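PDB 3GRC: sensor protein, Kinase from Polaromonas sp. JS666, which probably serves as the phosphoacceptor receiver domain of a histidine-kinase sensor protein, with the CheY-like fold of two-component signalling. Local coordinates for residues Cys12-Asp17 with Asn59-Asp64. Residues are numbered along the deposited sequence; the frame is centred on the assembly and turned at random.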
loop_
_atom_site.group_PDB
_atom_site.type_symbol
_atom_site.label_atom_id
_atom_site.label_comp_id
_atom_site.label_asym_id
_atom_site.label_seq_id
_atom_site.Cartn_x
_atom_site.Cartn_y
_atom_site.Cartn_z
ATOM N N CYS A 12 -0.938 -4.521 -3.138
ATOM C CA CYS A 12 -0.773 -4.396 -4.578
ATOM C C CYS A 12 0.710 -4.598 -4.821
ATOM O O CYS A 12 1.527 -3.699 -4.559
ATOM C CB CYS A 12 -1.211 -3.013 -5.058
ATOM S SG CYS A 12 -0.993 -2.688 -6.817
ATOM N N GLU A 13 1.053 -5.784 -5.317
ATOM C CA GLU A 13 2.444 -6.144 -5.549
ATOM C C GLU A 13 2.600 -6.994 -6.799
ATOM O O GLU A 13 1.882 -7.971 -7.003
ATOM C CB GLU A 13 2.977 -6.892 -4.315
ATOM C CG GLU A 13 4.305 -7.647 -4.487
ATOM C CD GLU A 13 5.495 -6.749 -4.773
ATOM O OE1 GLU A 13 5.799 -5.871 -3.949
ATOM O OE2 GLU A 13 6.129 -6.929 -5.822
ATOM N N ASP A 14 3.540 -6.600 -7.636
ATOM C CA ASP A 14 3.818 -7.304 -8.871
ATOM C C ASP A 14 4.485 -8.674 -8.673
ATOM O O ASP A 14 4.226 -9.608 -9.429
ATOM C CB ASP A 14 4.704 -6.436 -9.768
ATOM C CG ASP A 14 5.075 -7.129 -11.065
ATOM O OD1 ASP A 14 4.176 -7.398 -11.879
ATOM O OD2 ASP A 14 6.269 -7.421 -11.266
ATOM N N ASP A 15 5.338 -8.791 -7.661
ATOM C CA ASP A 15 6.063 -10.037 -7.398
ATOM C C ASP A 15 5.263 -11.007 -6.510
ATOM O O ASP A 15 4.983 -10.721 -5.344
ATOM C CB ASP A 15 7.411 -9.698 -6.743
ATOM C CG ASP A 15 8.369 -10.894 -6.672
ATOM O OD1 ASP A 15 7.943 -12.000 -6.277
ATOM O OD2 ASP A 15 9.563 -10.713 -6.998
ATOM N N PRO A 16 4.899 -12.175 -7.053
ATOM C CA PRO A 16 4.131 -13.208 -6.338
ATOM C C PRO A 16 4.727 -13.564 -4.968
ATOM O O PRO A 16 4.003 -13.655 -3.972
ATOM C CB PRO A 16 4.156 -14.394 -7.309
ATOM C CG PRO A 16 4.235 -13.741 -8.633
ATOM C CD PRO A 16 5.238 -12.632 -8.410
ATOM N N ASP A 17 6.040 -13.786 -4.935
ATOM C CA ASP A 17 6.732 -14.108 -3.687
ATOM C C ASP A 17 6.543 -13.012 -2.650
ATOM O O ASP A 17 6.195 -13.295 -1.512
ATOM C CB ASP A 17 8.235 -14.312 -3.914
ATOM C CG ASP A 17 8.550 -15.623 -4.615
ATOM O OD1 ASP A 17 7.760 -16.585 -4.480
ATOM O OD2 ASP A 17 9.596 -15.695 -5.285
ATOM N N ASN A 59 7.040 -0.328 -8.582
ATOM C CA ASN A 59 7.321 -0.911 -9.895
ATOM C C ASN A 59 6.262 -1.881 -10.415
ATOM O O ASN A 59 6.479 -3.090 -10.434
ATOM C CB ASN A 59 8.674 -1.616 -9.853
ATOM C CG ASN A 59 9.799 -0.683 -9.453
ATOM O OD1 ASN A 59 10.118 0.266 -10.172
ATOM N ND2 ASN A 59 10.399 -0.937 -8.296
ATOM N N LEU A 60 5.124 -1.352 -10.847
ATOM C CA LEU A 60 4.047 -2.188 -11.370
ATOM C C LEU A 60 4.089 -2.245 -12.899
ATOM O O LEU A 60 4.579 -1.323 -13.550
ATOM C CB LEU A 60 2.696 -1.642 -10.923
ATOM C CG LEU A 60 2.537 -1.458 -9.418
ATOM C CD1 LEU A 60 1.256 -0.702 -9.138
ATOM C CD2 LEU A 60 2.551 -2.818 -8.732
ATOM N N PRO A 61 3.556 -3.329 -13.489
ATOM C CA PRO A 61 3.530 -3.510 -14.949
ATOM C C PRO A 61 2.772 -2.410 -15.701
ATOM O O PRO A 61 3.392 -1.572 -16.356
ATOM C CB PRO A 61 2.890 -4.889 -15.117
ATOM C CG PRO A 61 1.970 -4.983 -13.922
ATOM C CD PRO A 61 2.827 -4.419 -12.808
ATOM N N ASP A 62 1.442 -2.414 -15.599
ATOM C CA ASP A 62 0.600 -1.414 -16.272
ATOM C C ASP A 62 0.933 0.035 -15.892
ATOM O O ASP A 62 1.722 0.695 -16.571
ATOM C CB ASP A 62 -0.907 -1.699 -16.026
ATOM C CG ASP A 62 -1.266 -1.917 -14.542
ATOM O OD1 ASP A 62 -0.432 -1.659 -13.642
ATOM O OD2 ASP A 62 -2.415 -2.349 -14.278
ATOM N N GLN A 63 0.321 0.531 -14.821
ATOM C CA GLN A 63 0.575 1.886 -14.348
ATOM C C GLN A 63 1.539 1.769 -13.186
ATOM O O GLN A 63 1.438 0.831 -12.392
ATOM C CB GLN A 63 -0.700 2.532 -13.813
ATOM C CG GLN A 63 -1.918 2.437 -14.697
ATOM C CD GLN A 63 -3.177 2.834 -13.949
ATOM O OE1 GLN A 63 -3.247 3.911 -13.356
ATOM N NE2 GLN A 63 -4.177 1.961 -13.969
ATOM N N ASP A 64 2.467 2.710 -13.065
ATOM C CA ASP A 64 3.385 2.648 -11.942
ATOM C C ASP A 64 2.669 3.038 -10.651
ATOM O O ASP A 64 1.579 3.602 -10.673
ATOM C CB ASP A 64 4.599 3.546 -12.170
ATOM C CG ASP A 64 4.222 4.932 -12.597
ATOM O OD1 ASP A 64 3.493 5.617 -11.844
ATOM O OD2 ASP A 64 4.662 5.339 -13.695
#
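With SG anti to the backbone N (chi1 177°), Cys12 reaches across to Leu60, whose own CG lies anti to its carbonyl carbon, a turn that brings the isobutyl fork up to the sulfur. Both methyls of the fork face SG: CD1 of Leu60 stands 3.8 Å from SG of Cys12, and CD2 little farther off. CD2 also lies 4.1 Å from the backbone N of Asp14, whose CA and that of Leu60 are the nearest pair of the two segments. Asp14, its carboxylate likewise anti to the backbone N (chi1 178°), slides past the Pro61 ring in the opposite direction, and its OD1 comes 3.4 Å from CD of Pro61. CB of Asp14 rests 3.8 Å from the carbonyl O of Asn59. The two segments meet by van der Waals contacts alone, buried at Cys12 and Leu60 and more open at Asp14 and Pro61.

Around this packing, polar bonds hold the acidic loop in shape. Glu13 folds back and takes the backbone N-H of Asp15 on the anti lone pair of OE2, at 2.7 Å and 163°, while its OE1 forms a salt bridge with Lys110. Asp15 is the N-cap of helix 16-28. Glu13, Asp14 and Asp57 cluster as in the acidic pocket of CheY-like receivers, where Asp57 would probably be the phosphoacceptor; the carboxylates of Glu13 and Asp57 lie close, and Asp14 N makes a weak hydrogen bond to Asp57 OD2. The contact thus joins the loops that follow the neighbouring parallel strands 8-12 and 53-56, the second leading into helix 65-73, with Cys12 and Leu60 both packing on Leu68 of that helix and Cys12 also touching Ala42 of helix 39-48.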